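Local structure of alanine racemase, biosynthetic (Pseudomonas aeruginosa PAO1, 6A2F) at residues A[264-269]-A[304-309]; A[238-243]-A[313-318]; A[107-112]-A[146-151]; A[98-103]-A[118-123]. The protein is a pyridoxal-phosphate-bearing member of the alanine racemase family, combining an N-terminal TIM barrel with a C-terminal beta domain in a two-chain assembly. One frame throughout, in Å; residues are numbered along the deposited sequence.

Contact 1: A[264-269]-A[304-309]; sequences ARIGTV and MLAVDL. With DLY (D-lysine), chain D.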
loop_
_atom_site.group_PDB
_atom_site.type_symbol
_atom_site.label_atom_id
_atom_site.label_comp_id
_atom_site.label_asym_id
_atom_site.label_seq_id
_atom_site.Cartn_x
_atom_site.Cartn_y
_atom_site.Cartn_z
ATOM N N ALA A 264 -12.818 -13.078 -26.778
ATOM C CA ALA A 264 -11.676 -12.841 -25.901
ATOM C C ALA A 264 -11.350 -14.001 -24.968
ATOM O O ALA A 264 -12.225 -14.771 -24.564
ATOM C CB ALA A 264 -11.874 -11.558 -25.107
ATOM N N ARG A 265 -10.064 -14.103 -24.648
ATOM C CA ARG A 265 -9.538 -15.074 -23.710
ATOM C C ARG A 265 -9.035 -14.269 -22.510
ATOM O O ARG A 265 -8.166 -13.408 -22.658
ATOM C CB ARG A 265 -8.399 -15.843 -24.383
ATOM C CG ARG A 265 -8.091 -17.207 -23.802
ATOM C CD ARG A 265 -7.088 -17.947 -24.682
ATOM N NE ARG A 265 -6.609 -19.172 -24.041
ATOM C CZ ARG A 265 -7.273 -20.328 -24.024
ATOM N NH1 ARG A 265 -6.747 -21.379 -23.404
ATOM N NH2 ARG A 265 -8.463 -20.441 -24.616
ATOM N N ILE A 266 -9.602 -14.518 -21.332
ATOM C CA ILE A 266 -9.322 -13.684 -20.158
ATOM C C ILE A 266 -8.867 -14.483 -18.938
ATOM O O ILE A 266 -9.561 -15.401 -18.493
ATOM C CB ILE A 266 -10.529 -12.775 -19.819
ATOM C CG1 ILE A 266 -10.677 -11.714 -20.919
ATOM C CG2 ILE A 266 -10.399 -12.172 -18.420
ATOM C CD1 ILE A 266 -11.092 -10.341 -20.449
ATOM N N GLY A 267 -7.698 -14.119 -18.409
ATOM C CA GLY A 267 -7.090 -14.827 -17.284
ATOM C C GLY A 267 -7.066 -14.012 -16.008
ATOM O O GLY A 267 -6.823 -12.810 -16.042
ATOM N N THR A 268 -7.316 -14.672 -14.880
ATOM C CA THR A 268 -7.300 -14.021 -13.570
ATOM C C THR A 268 -5.995 -14.329 -12.830
ATOM O O THR A 268 -5.530 -15.470 -12.820
ATOM C CB THR A 268 -8.528 -14.429 -12.725
ATOM O OG1 THR A 268 -9.720 -14.188 -13.481
ATOM C CG2 THR A 268 -8.603 -13.637 -11.411
ATOM N N VAL A 269 -5.415 -13.297 -12.219
ATOM C CA VAL A 269 -4.108 -13.385 -11.570
ATOM C C VAL A 269 -4.220 -13.197 -10.055
ATOM O O VAL A 269 -5.033 -12.400 -9.569
ATOM C CB VAL A 269 -3.122 -12.357 -12.175
ATOM C CG1 VAL A 269 -1.787 -12.359 -11.443
ATOM C CG2 VAL A 269 -2.912 -12.635 -13.655
ATOM N N MET A 304 -7.388 -9.849 -6.647
ATOM C CA MET A 304 -7.286 -10.355 -8.011
ATOM C C MET A 304 -7.096 -9.320 -9.108
ATOM O O MET A 304 -7.460 -8.158 -8.971
ATOM C CB MET A 304 -8.502 -11.232 -8.331
ATOM C CG MET A 304 -8.581 -12.498 -7.496
ATOM S SD MET A 304 -10.156 -13.362 -7.616
ATOM C CE MET A 304 -11.222 -12.302 -6.651
ATOM N N LEU A 305 -6.486 -9.777 -10.198
ATOM C CA LEU A 305 -6.230 -8.956 -11.372
ATOM C C LEU A 305 -6.556 -9.778 -12.615
ATOM O O LEU A 305 -6.441 -11.003 -12.603
ATOM C CB LEU A 305 -4.770 -8.500 -11.401
ATOM C CG LEU A 305 -4.162 -8.225 -12.779
ATOM C CD1 LEU A 305 -2.780 -7.605 -12.644
ATOM C CD2 LEU A 305 -4.105 -9.496 -13.613
ATOM N N ALA A 306 -6.962 -9.104 -13.684
ATOM C CA ALA A 306 -7.306 -9.787 -14.933
ATOM C C ALA A 306 -6.463 -9.311 -16.110
ATOM O O ALA A 306 -6.135 -8.136 -16.210
ATOM C CB ALA A 306 -8.788 -9.640 -15.237
ATOM N N VAL A 307 -6.108 -10.236 -16.995
ATOM C CA VAL A 307 -5.268 -9.912 -18.152
ATOM C C VAL A 307 -5.872 -10.443 -19.448
ATOM O O VAL A 307 -6.532 -11.487 -19.452
ATOM C CB VAL A 307 -3.824 -10.451 -18.000
ATOM C CG1 VAL A 307 -3.116 -9.766 -16.841
ATOM C CG2 VAL A 307 -3.813 -11.965 -17.818
ATOM N N ASP A 308 -5.640 -9.716 -20.539
ATOM C CA ASP A 308 -6.094 -10.140 -21.861
ATOM C C ASP A 308 -5.129 -11.168 -22.447
ATOM O O ASP A 308 -3.997 -10.843 -22.802
ATOM C CB ASP A 308 -6.241 -8.931 -22.795
ATOM C CG ASP A 308 -6.945 -9.278 -24.099
ATOM O OD1 ASP A 308 -7.170 -10.478 -24.361
ATOM O OD2 ASP A 308 -7.274 -8.343 -24.865
ATOM N N LEU A 309 -5.589 -12.409 -22.550
ATOM C CA LEU A 309 -4.749 -13.503 -23.034
ATOM C C LEU A 309 -5.105 -13.961 -24.453
ATOM O O LEU A 309 -4.716 -15.054 -24.876
ATOM C CB LEU A 309 -4.802 -14.681 -22.057
ATOM C CG LEU A 309 -4.090 -14.508 -20.715
ATOM C CD1 LEU A 309 -4.451 -15.654 -19.791
ATOM C CD2 LEU A 309 -2.581 -14.422 -20.883
HETATM N N DLY D . -13.357 -9.846 -6.319
HETATM C CA DLY D . -12.919 -9.350 -4.977
HETATM C C DLY D . -11.531 -9.838 -4.638
HETATM O O DLY D . -11.340 -10.598 -3.690
HETATM C CB DLY D . -12.949 -7.825 -4.980
HETATM C CG DLY D . -13.376 -7.218 -3.646
HETATM C CD DLY D . -12.714 -5.864 -3.430
HETATM C CE DLY D . -13.468 -4.737 -4.128
HETATM N NZ DLY D . -12.538 -4.025 -4.979
HETATM O OXT DLY D . -10.537 -9.500 -5.284
#

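Contact 2: A[238-243]-A[313-318]; sequences AQLISL and PEARVG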
loop_
_atom_site.group_PDB
_atom_site.type_symbol
_atom_site.label_atom_id
_atom_site.label_comp_id
_atom_site.label_asym_id
_atom_site.label_seq_id
_atom_site.Cartn_x
_atom_site.Cartn_y
_atom_site.Cartn_z
ATOM N N ALA A 238 3.300 -13.784 -9.649
ATOM C CA ALA A 238 2.046 -14.445 -9.316
ATOM C C ALA A 238 1.736 -15.554 -10.324
ATOM O O ALA A 238 2.626 -16.013 -11.045
ATOM C CB ALA A 238 0.909 -13.435 -9.248
ATOM N N GLN A 239 0.475 -15.979 -10.363
ATOM C CA GLN A 239 0.045 -17.042 -11.264
ATOM C C GLN A 239 -1.341 -16.805 -11.830
ATOM O O GLN A 239 -2.164 -16.114 -11.224
ATOM C CB GLN A 239 0.048 -18.392 -10.542
ATOM C CG GLN A 239 1.304 -19.222 -10.751
ATOM C CD GLN A 239 1.349 -20.433 -9.843
ATOM O OE1 GLN A 239 0.353 -21.149 -9.690
ATOM N NE2 GLN A 239 2.508 -20.668 -9.226
ATOM N N LEU A 240 -1.588 -17.390 -12.999
ATOM C CA LEU A 240 -2.937 -17.500 -13.534
ATOM C C LEU A 240 -3.691 -18.531 -12.707
ATOM O O LEU A 240 -3.250 -19.673 -12.584
ATOM C CB LEU A 240 -2.908 -17.926 -15.003
ATOM C CG LEU A 240 -2.354 -16.964 -16.053
ATOM C CD1 LEU A 240 -2.415 -17.642 -17.411
ATOM C CD2 LEU A 240 -3.111 -15.642 -16.074
ATOM N N ILE A 241 -4.813 -18.107 -12.129
ATOM C CA ILE A 241 -5.642 -18.961 -11.270
ATOM C C ILE A 241 -6.988 -19.265 -11.932
ATOM O O ILE A 241 -7.777 -20.082 -11.432
ATOM C CB ILE A 241 -5.851 -18.350 -9.864
ATOM C CG1 ILE A 241 -6.593 -17.004 -9.950
ATOM C CG2 ILE A 241 -4.513 -18.204 -9.151
ATOM C CD1 ILE A 241 -7.026 -16.427 -8.615
ATOM N N SER A 242 -7.240 -18.594 -13.055
ATOM C CA SER A 242 -8.449 -18.811 -13.841
ATOM C C SER A 242 -8.254 -18.369 -15.285
ATOM O O SER A 242 -7.460 -17.468 -15.571
ATOM C CB SER A 242 -9.638 -18.072 -13.226
ATOM O OG SER A 242 -10.830 -18.374 -13.922
ATOM N N LEU A 243 -8.987 -19.016 -16.187
ATOM C CA LEU A 243 -8.960 -18.682 -17.603
ATOM C C LEU A 243 -10.361 -18.859 -18.185
ATOM O O LEU A 243 -11.002 -19.893 -17.972
ATOM C CB LEU A 243 -7.934 -19.554 -18.322
ATOM C CG LEU A 243 -7.467 -19.249 -19.749
ATOM C CD1 LEU A 243 -7.388 -17.759 -20.052
ATOM C CD2 LEU A 243 -6.114 -19.906 -19.960
ATOM N N PRO A 313 -2.426 -17.920 -26.978
ATOM C CA PRO A 313 -3.317 -19.090 -26.968
ATOM C C PRO A 313 -2.809 -20.240 -26.103
ATOM O O PRO A 313 -3.607 -21.051 -25.631
ATOM C CB PRO A 313 -3.355 -19.528 -28.441
ATOM C CG PRO A 313 -2.805 -18.379 -29.221
ATOM C CD PRO A 313 -1.827 -17.706 -28.308
ATOM N N GLU A 314 -1.495 -20.299 -25.898
ATOM C CA GLU A 314 -0.874 -21.392 -25.149
ATOM C C GLU A 314 -0.820 -21.176 -23.628
ATOM O O GLU A 314 -0.423 -22.078 -22.883
ATOM C CB GLU A 314 0.521 -21.709 -25.711
ATOM C CG GLU A 314 0.511 -22.462 -27.044
ATOM C CD GLU A 314 0.118 -23.933 -26.917
ATOM O OE1 GLU A 314 -0.455 -24.337 -25.881
ATOM O OE2 GLU A 314 0.384 -24.701 -27.868
ATOM N N ALA A 315 -1.226 -19.991 -23.174
ATOM C CA ALA A 315 -1.287 -19.688 -21.744
ATOM C C ALA A 315 -2.298 -20.590 -21.035
ATOM O O ALA A 315 -3.402 -20.805 -21.535
ATOM C CB ALA A 315 -1.630 -18.222 -21.526
ATOM N N ARG A 316 -1.904 -21.120 -19.878
ATOM C CA ARG A 316 -2.732 -22.047 -19.105
ATOM C C ARG A 316 -2.755 -21.674 -17.627
ATOM O O ARG A 316 -1.831 -21.023 -17.136
ATOM C CB ARG A 316 -2.226 -23.489 -19.265
ATOM C CG ARG A 316 -2.327 -24.049 -20.677
ATOM C CD ARG A 316 -3.758 -24.435 -21.028
ATOM N NE ARG A 316 -3.997 -25.870 -20.870
ATOM C CZ ARG A 316 -3.971 -26.756 -21.866
ATOM N NH1 ARG A 316 -4.197 -28.042 -21.617
ATOM N NH2 ARG A 316 -3.721 -26.360 -23.112
ATOM N N VAL A 317 -3.815 -22.083 -16.928
ATOM C CA VAL A 317 -3.902 -21.927 -15.474
ATOM C C VAL A 317 -2.672 -22.559 -14.818
ATOM O O VAL A 317 -2.320 -23.706 -15.114
ATOM C CB VAL A 317 -5.200 -22.548 -14.908
ATOM C CG1 VAL A 317 -5.149 -22.648 -13.385
ATOM C CG2 VAL A 317 -6.411 -21.735 -15.345
ATOM N N GLY A 318 -2.012 -21.792 -13.949
ATOM C CA GLY A 318 -0.792 -22.235 -13.287
ATOM C C GLY A 318 0.457 -21.529 -13.786
ATOM O O GLY A 318 1.492 -21.560 -13.120
#

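Contact 3: A[107-112]-A[146-151]; sequences EAFLAA and RSHPGV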
loop_
_atom_site.group_PDB
_atom_site.type_symbol
_atom_site.label_atom_id
_atom_site.label_comp_id
_atom_site.label_asym_id
_atom_site.label_seq_id
_atom_site.Cartn_x
_atom_site.Cartn_y
_atom_site.Cartn_z
ATOM N N GLU A 107 15.223 23.556 19.422
ATOM C CA GLU A 107 15.026 23.883 20.826
ATOM C C GLU A 107 14.878 22.601 21.661
ATOM O O GLU A 107 15.343 22.537 22.804
ATOM C CB GLU A 107 13.810 24.803 20.983
ATOM C CG GLU A 107 13.992 25.931 21.989
ATOM C CD GLU A 107 15.205 26.808 21.705
ATOM O OE1 GLU A 107 15.163 27.617 20.752
ATOM O OE2 GLU A 107 16.202 26.698 22.452
ATOM N N ALA A 108 14.253 21.577 21.080
ATOM C CA ALA A 108 14.097 20.287 21.753
ATOM C C ALA A 108 15.445 19.585 21.968
ATOM O O ALA A 108 15.670 18.967 23.016
ATOM C CB ALA A 108 13.134 19.392 20.987
ATOM N N PHE A 109 16.332 19.689 20.978
ATOM C CA PHE A 109 17.678 19.135 21.093
ATOM C C PHE A 109 18.475 19.834 22.195
ATOM O O PHE A 109 19.073 19.178 23.046
ATOM C CB PHE A 109 18.430 19.211 19.761
ATOM C CG PHE A 109 19.911 18.980 19.892
ATOM C CD1 PHE A 109 20.416 17.694 20.077
ATOM C CD2 PHE A 109 20.800 20.050 19.854
ATOM C CE1 PHE A 109 21.777 17.479 20.207
ATOM C CE2 PHE A 109 22.165 19.839 19.983
ATOM C CZ PHE A 109 22.655 18.553 20.157
ATOM N N LEU A 110 18.476 21.165 22.164
ATOM C CA LEU A 110 19.097 21.978 23.211
ATOM C C LEU A 110 18.606 21.593 24.606
ATOM O O LEU A 110 19.411 21.417 25.523
ATOM C CB LEU A 110 18.833 23.467 22.949
ATOM C CG LEU A 110 19.869 24.349 22.228
ATOM C CD1 LEU A 110 20.712 23.579 21.228
ATOM C CD2 LEU A 110 19.193 25.533 21.545
ATOM N N ALA A 111 17.289 21.441 24.756
ATOM C CA ALA A 111 16.685 21.123 26.052
ATOM C C ALA A 111 16.963 19.691 26.528
ATOM O O ALA A 111 16.881 19.411 27.728
ATOM C CB ALA A 111 15.185 21.391 26.023
ATOM N N ALA A 112 17.286 18.798 25.591
ATOM C CA ALA A 112 17.450 17.372 25.889
ATOM C C ALA A 112 18.595 17.095 26.854
ATOM O O ALA A 112 18.485 16.209 27.694
ATOM C CB ALA A 112 17.638 16.573 24.607
ATOM N N ARG A 146 27.994 25.321 16.830
ATOM C CA ARG A 146 29.351 24.961 16.398
ATOM C C ARG A 146 30.285 24.477 17.518
ATOM O O ARG A 146 31.081 23.559 17.301
ATOM C CB ARG A 146 30.003 26.092 15.585
ATOM C CG ARG A 146 31.441 25.828 15.119
ATOM C CD ARG A 146 31.561 24.732 14.060
ATOM N NE ARG A 146 31.705 23.389 14.633
ATOM C CZ ARG A 146 31.875 22.275 13.919
ATOM N NH1 ARG A 146 31.929 22.318 12.591
ATOM N NH2 ARG A 146 31.995 21.107 14.536
ATOM N N SER A 147 30.188 25.088 18.700
ATOM C CA SER A 147 30.985 24.656 19.852
ATOM C C SER A 147 30.115 24.199 21.037
ATOM O O SER A 147 30.573 24.187 22.187
ATOM C CB SER A 147 31.994 25.742 20.278
ATOM O OG SER A 147 31.344 26.857 20.866
ATOM N N HIS A 148 28.871 23.819 20.744
ATOM C CA HIS A 148 27.970 23.248 21.744
ATOM C C HIS A 148 28.470 21.869 22.191
ATOM O O HIS A 148 28.803 21.032 21.349
ATOM C CB HIS A 148 26.538 23.140 21.195
ATOM C CG HIS A 148 25.523 22.744 22.227
ATOM N ND1 HIS A 148 24.693 23.655 22.844
ATOM C CD2 HIS A 148 25.215 21.535 22.757
ATOM C CE1 HIS A 148 23.913 23.026 23.705
ATOM N NE2 HIS A 148 24.211 21.740 23.673
ATOM N N PRO A 149 28.506 21.626 23.519
ATOM C CA PRO A 149 29.040 20.387 24.096
ATOM C C PRO A 149 28.322 19.098 23.670
ATOM O O PRO A 149 28.913 18.018 23.745
ATOM C CB PRO A 149 28.878 20.604 25.605
ATOM C CG PRO A 149 27.827 21.658 25.737
ATOM C CD PRO A 149 28.054 22.561 24.567
ATOM N N GLY A 150 27.064 19.208 23.248
ATOM C CA GLY A 150 26.295 18.053 22.789
ATOM C C GLY A 150 26.432 17.776 21.299
ATOM O O GLY A 150 25.803 16.859 20.773
ATOM N N VAL A 151 27.242 18.564 20.614
ATOM C CA VAL A 151 27.427 18.386 19.187
ATOM C C VAL A 151 28.812 17.847 18.888
ATOM O O VAL A 151 29.804 18.400 19.331
ATOM C CB VAL A 151 27.256 19.712 18.425
ATOM C CG1 VAL A 151 27.565 19.518 16.954
ATOM C CG2 VAL A 151 25.862 20.278 18.619
#

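Contact 4: A[98-103]-A[118-123]; sequences LVIQGA and LNVWLK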
loop_
_atom_site.group_PDB
_atom_site.type_symbol
_atom_site.label_atom_id
_atom_site.label_comp_id
_atom_site.label_asym_id
_atom_site.label_seq_id
_atom_site.Cartn_x
_atom_site.Cartn_y
_atom_site.Cartn_z
ATOM N N LEU A 98 21.755 13.109 14.236
ATOM C CA LEU A 98 20.527 13.877 14.316
ATOM C C LEU A 98 20.429 14.898 13.193
ATOM O O LEU A 98 21.444 15.371 12.673
ATOM C CB LEU A 98 20.409 14.570 15.674
ATOM C CG LEU A 98 20.485 13.694 16.929
ATOM C CD1 LEU A 98 20.362 14.564 18.168
ATOM C CD2 LEU A 98 19.427 12.596 16.923
ATOM N N VAL A 99 19.190 15.204 12.816
ATOM C CA VAL A 99 18.880 16.312 11.931
ATOM C C VAL A 99 18.100 17.369 12.717
ATOM O O VAL A 99 17.221 17.036 13.522
ATOM C CB VAL A 99 18.093 15.841 10.679
ATOM C CG1 VAL A 99 17.273 16.969 10.074
ATOM C CG2 VAL A 99 19.040 15.273 9.633
ATOM N N ILE A 100 18.454 18.637 12.499
ATOM C CA ILE A 100 17.654 19.769 12.972
ATOM C C ILE A 100 17.154 20.597 11.776
ATOM O O ILE A 100 17.953 21.114 10.997
ATOM C CB ILE A 100 18.422 20.645 13.990
ATOM C CG1 ILE A 100 18.767 19.830 15.241
ATOM C CG2 ILE A 100 17.600 21.871 14.364
ATOM C CD1 ILE A 100 19.752 20.498 16.176
ATOM N N GLN A 101 15.828 20.700 11.653
ATOM C CA GLN A 101 15.149 21.322 10.504
ATOM C C GLN A 101 14.406 22.592 10.860
ATOM O O GLN A 101 14.150 23.418 9.989
ATOM C CB GLN A 101 14.079 20.391 9.946
ATOM C CG GLN A 101 14.564 19.038 9.502
ATOM C CD GLN A 101 13.452 18.013 9.466
ATOM O OE1 GLN A 101 12.424 18.156 10.133
ATOM N NE2 GLN A 101 13.658 16.963 8.689
ATOM N N GLY A 102 14.003 22.713 12.122
ATOM C CA GLY A 102 13.131 23.798 12.550
ATOM C C GLY A 102 13.481 24.308 13.929
ATOM O O GLY A 102 14.237 23.668 14.663
ATOM N N ALA A 103 12.931 25.472 14.271
ATOM C CA ALA A 103 13.195 26.113 15.557
ATOM C C ALA A 103 12.726 25.225 16.716
ATOM O O ALA A 103 13.466 25.016 17.686
ATOM C CB ALA A 103 12.537 27.489 15.614
ATOM N N LEU A 118 26.602 14.085 19.780
ATOM C CA LEU A 118 26.159 13.371 18.588
ATOM C C LEU A 118 26.424 14.196 17.328
ATOM O O LEU A 118 26.584 15.421 17.400
ATOM C CB LEU A 118 24.669 13.026 18.702
ATOM C CG LEU A 118 24.211 12.092 19.832
ATOM C CD1 LEU A 118 22.708 12.204 20.011
ATOM C CD2 LEU A 118 24.611 10.644 19.584
ATOM N N ASN A 119 26.485 13.525 16.180
ATOM C CA ASN A 119 26.603 14.232 14.909
ATOM C C ASN A 119 25.272 14.905 14.596
ATOM O O ASN A 119 24.211 14.278 14.682
ATOM C CB ASN A 119 27.017 13.294 13.773
ATOM C CG ASN A 119 28.345 12.611 14.032
ATOM O OD1 ASN A 119 29.237 13.163 14.675
ATOM N ND2 ASN A 119 28.480 11.399 13.521
ATOM N N VAL A 120 25.346 16.192 14.267
ATOM C CA VAL A 120 24.175 17.008 13.988
ATOM C C VAL A 120 24.247 17.512 12.548
ATOM O O VAL A 120 25.247 18.110 12.138
ATOM C CB VAL A 120 24.071 18.200 14.970
ATOM C CG1 VAL A 120 22.926 19.125 14.584
ATOM C CG2 VAL A 120 23.891 17.711 16.403
ATOM N N TRP A 121 23.191 17.240 11.784
ATOM C CA TRP A 121 23.054 17.729 10.416
ATOM C C TRP A 121 21.972 18.801 10.395
ATOM O O TRP A 121 20.802 18.523 10.684
ATOM C CB TRP A 121 22.665 16.588 9.470
ATOM C CG TRP A 121 23.683 15.484 9.360
ATOM C CD1 TRP A 121 23.974 14.536 10.303
ATOM C CD2 TRP A 121 24.533 15.207 8.236
ATOM N NE1 TRP A 121 24.956 13.691 9.839
ATOM C CE2 TRP A 121 25.314 14.075 8.573
ATOM C CE3 TRP A 121 24.711 15.803 6.979
ATOM C CZ2 TRP A 121 26.267 13.532 7.697
ATOM C CZ3 TRP A 121 25.662 15.261 6.107
ATOM C CH2 TRP A 121 26.420 14.134 6.470
ATOM N N LEU A 122 22.371 20.028 10.076
ATOM C CA LEU A 122 21.438 21.137 9.954
ATOM C C LEU A 122 20.837 21.102 8.566
ATOM O O LEU A 122 21.564 21.038 7.570
ATOM C CB LEU A 122 22.146 22.481 10.183
ATOM C CG LEU A 122 22.585 22.870 11.595
ATOM C CD1 LEU A 122 23.427 24.135 11.558
ATOM C CD2 LEU A 122 21.379 23.063 12.502
ATOM N N LYS A 123 19.511 21.138 8.499
ATOM C CA LYS A 123 18.826 21.041 7.221
ATOM C C LYS A 123 18.467 22.395 6.645
ATOM O O LYS A 123 17.721 23.168 7.246
ATOM C CB LYS A 123 17.581 20.153 7.313
ATOM C CG LYS A 123 16.934 19.887 5.957
ATOM C CD LYS A 123 15.813 18.869 6.036
ATOM C CE LYS A 123 16.342 17.475 6.324
ATOM N NZ LYS A 123 15.224 16.497 6.389
#

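Contact 1: A[264-269]-A[304-309]
Strands 264-269 and 305-308 run antiparallel, their axes 4.5 Å apart at closest approach and their N-to-C directions 149° apart, as neighbours in the mixed beta sheet of the C-terminal domain. Five backbone hydrogen bonds fix the register. In the Gly267–Val307 pair, Val307 N reaches Gly267 O at 2.8 Å, nearly along the C=O axis. The Val269–Leu305 pair is drawn closer, with Val269 N only 2.5 Å from Leu305 O, while Leu305 N returns a bond to a lone pair of Val269 O. Beyond the last bridge, Leu309 N still donates to Arg265 O. On the face of Val269, Leu305 and Val307, the Val269 and Leu305 side chains lie side by side and point the same way; Leu305 CD2 packs tightly at 3.3 Å from Val269 CB. Gly267 brings no side chain to that face, so Leu309 CD1 settles 3.7 Å from Gly267 CA. The extended Arg265 chain passes Leu309 O and ends in a salt bridge to Glu245. The other face, with Ile266, Thr268 and Ala306, packs on His129 and Arg130 of the second subunit. Met304 starts beside Thr268, its CB 3.9 Å from Thr268 CG2, then bends about the CG-SD bond (chi3 -74°) and enters the D-lysine pocket, where Met304 CE lies 3.2 Å from DLY OXT.

Contact 2: A[238-243]-A[313-318]
The tight part of this contact is where Leu240, Leu243 and Val317 press their methyl groups against the other segment, much of it backbone. Leu240 and Leu243 of the long strand 234-246 point toward the irregular segment 313-318. Leu240, with CG beside its backbone N (chi1 -68°), sends CD1 to 3.4 Å from Arg316 O and 4.2 Å from Ala315 CB. Leu243 takes the other course, CG anti to the backbone N (chi1 -167°), which brings its CD2 to 3.3 Å from Ala315 O. Val317 packs against the backbone between them: its CG1 meets Leu240 O at 3.6 Å, and its CG2 lies 3.8 Å from Leu243 N. One hydrogen bond fastens the two segments, Gly318 N to Leu240 O at 2.8 Å, in the carbonyl plane and on a lone pair. Gly318 has a positive phi of 109°, a backbone turn that leads toward strand 320-322. The looser side begins here: Gly318 is exposed, with Gln239 CG alongside its carbonyl, 3.3 Å from Gly318 O. Arg316 is likewise exposed, its CB pointing away from the strand, although its backbone N is bonded to Asp319 OD2. Ser242 OG is hydrogen-bonded to Arg130 O of the second subunit. Ile241 and Ser242 both face Thr268 of the adjacent strand, the pattern of a classic beta bulge in the sheet of the C-terminal domain.

Contact 3: A[107-112]-A[146-151]
Phe109 and Leu110, consecutive residues on helix 103-112, carry this contact against the turn that follows helix 135-145, both in the N-terminal TIM-barrel domain. The tip of the Phe109 ring does most of the touching: CZ has Gly150 O at 3.6 Å, at the ring edge and in its plane. The same CZ meets Val151 CG2 at 4.0 Å, the two side chains crossing at about a right angle. Leu110 reaches across obliquely, its CD1 lying 4.1 Å from His148 CE1. The Phe109 and His148 rings are obliquely set, with centroids 5.9 Å apart and planes inclined at 48°. What positions these groups is a type I beta turn from His148 to Val151, closed by Val151 N to His148 O at 3.0 Å. Within it, Pro149 CD lies over one face of the His148 imidazole, 3.4 Å above the plane, and Gly150 CA sits at its edge. On the helix, CG of Phe109 is anti to the backbone N (chi1 166°), which brings the ring end nearer the turn. Further out, Leu145 of helix 135-145 packs on both Phe109 and Leu110, Tyr88 of helix 87-93 adjoins Phe109, and the helix packs Phe109 on strands 98-100 and 118-123, where Val120 also touches Val151.

Contact 4: A[98-103]-A[118-123]
Lys123 leaves its strand with CG anti to the backbone N (chi1 -173°), runs extended through chi2 and bends at chi3 (-70°), a course that lays its aliphatic part alongside Gln101, the two pointing the same way. Lys123 CD thereby lies 3.7 Å from Gln101 CG, and Lys123 CE lies 3.9 Å from Val99 CG1. Its terminal NZ is hydrogen-bonded to Leu79 O and to a bound malonate, probably from the crystallisation liquor. Trp121 places CG beside its backbone N (chi1 -63°), so that CD1 at the indole edge has Leu98 O in the ring plane at 3.6 Å, while NE1 bonds Asp97 OD2. Strands 98-100 and 118-123 are parallel neighbours, joined through helix 103-112 in a beta-alpha-beta unit of the TIM barrel domain, with Gly102 as N-cap of that helix. Their four backbone hydrogen bonds alternate in the parallel manner: Leu98 N takes Asn119 O, Leu98 O receives Trp121 N at 2.7 Å, Ile100 N takes Trp121 O, and Ile100 O receives Lys123 N. The first runs nearly along the C=O axis, whereas in the last two the donor stands above the carbonyl plane. On the face of Leu98, Ile100, Val120 and Leu122, the side chains meet largely through methyl groups, with Leu98 CD1 3.8 Å from Leu118 CD1. Ile100 CD1 crosses obliquely to Val120 CG1 at 3.8 Å, and Leu122 continues on to Leu138 and Trp141 of helix 135-145. The Val99 side chain lies on the other face, its CG2 3.9 Å from Trp121 CB.

In the fold
Along the chain, contacts 4 and 3 come first and interlock, their segments alternating in the order 98-103, 107-112, 118-123, 146-151; contact 1 then lies wholly between the two segments of contact 2. Contacts 3 and 4, centres about 10 Å apart, share the N-terminal barrel domain, where Phe109 CD1 of helix 103-112 packs 3.7 Å from Leu98 CD1 of strand 98-100. Contacts 1 and 2, centres about 8 Å apart, share the C-terminal sheet, in which strand 264-269 borders strand 234-246. The centres of contacts 1 and 4 are about 51 Å apart, on opposite sides of the chain's centre. Contacts 1 and 2 both touch the second subunit, placing that sheet at the dimer interface.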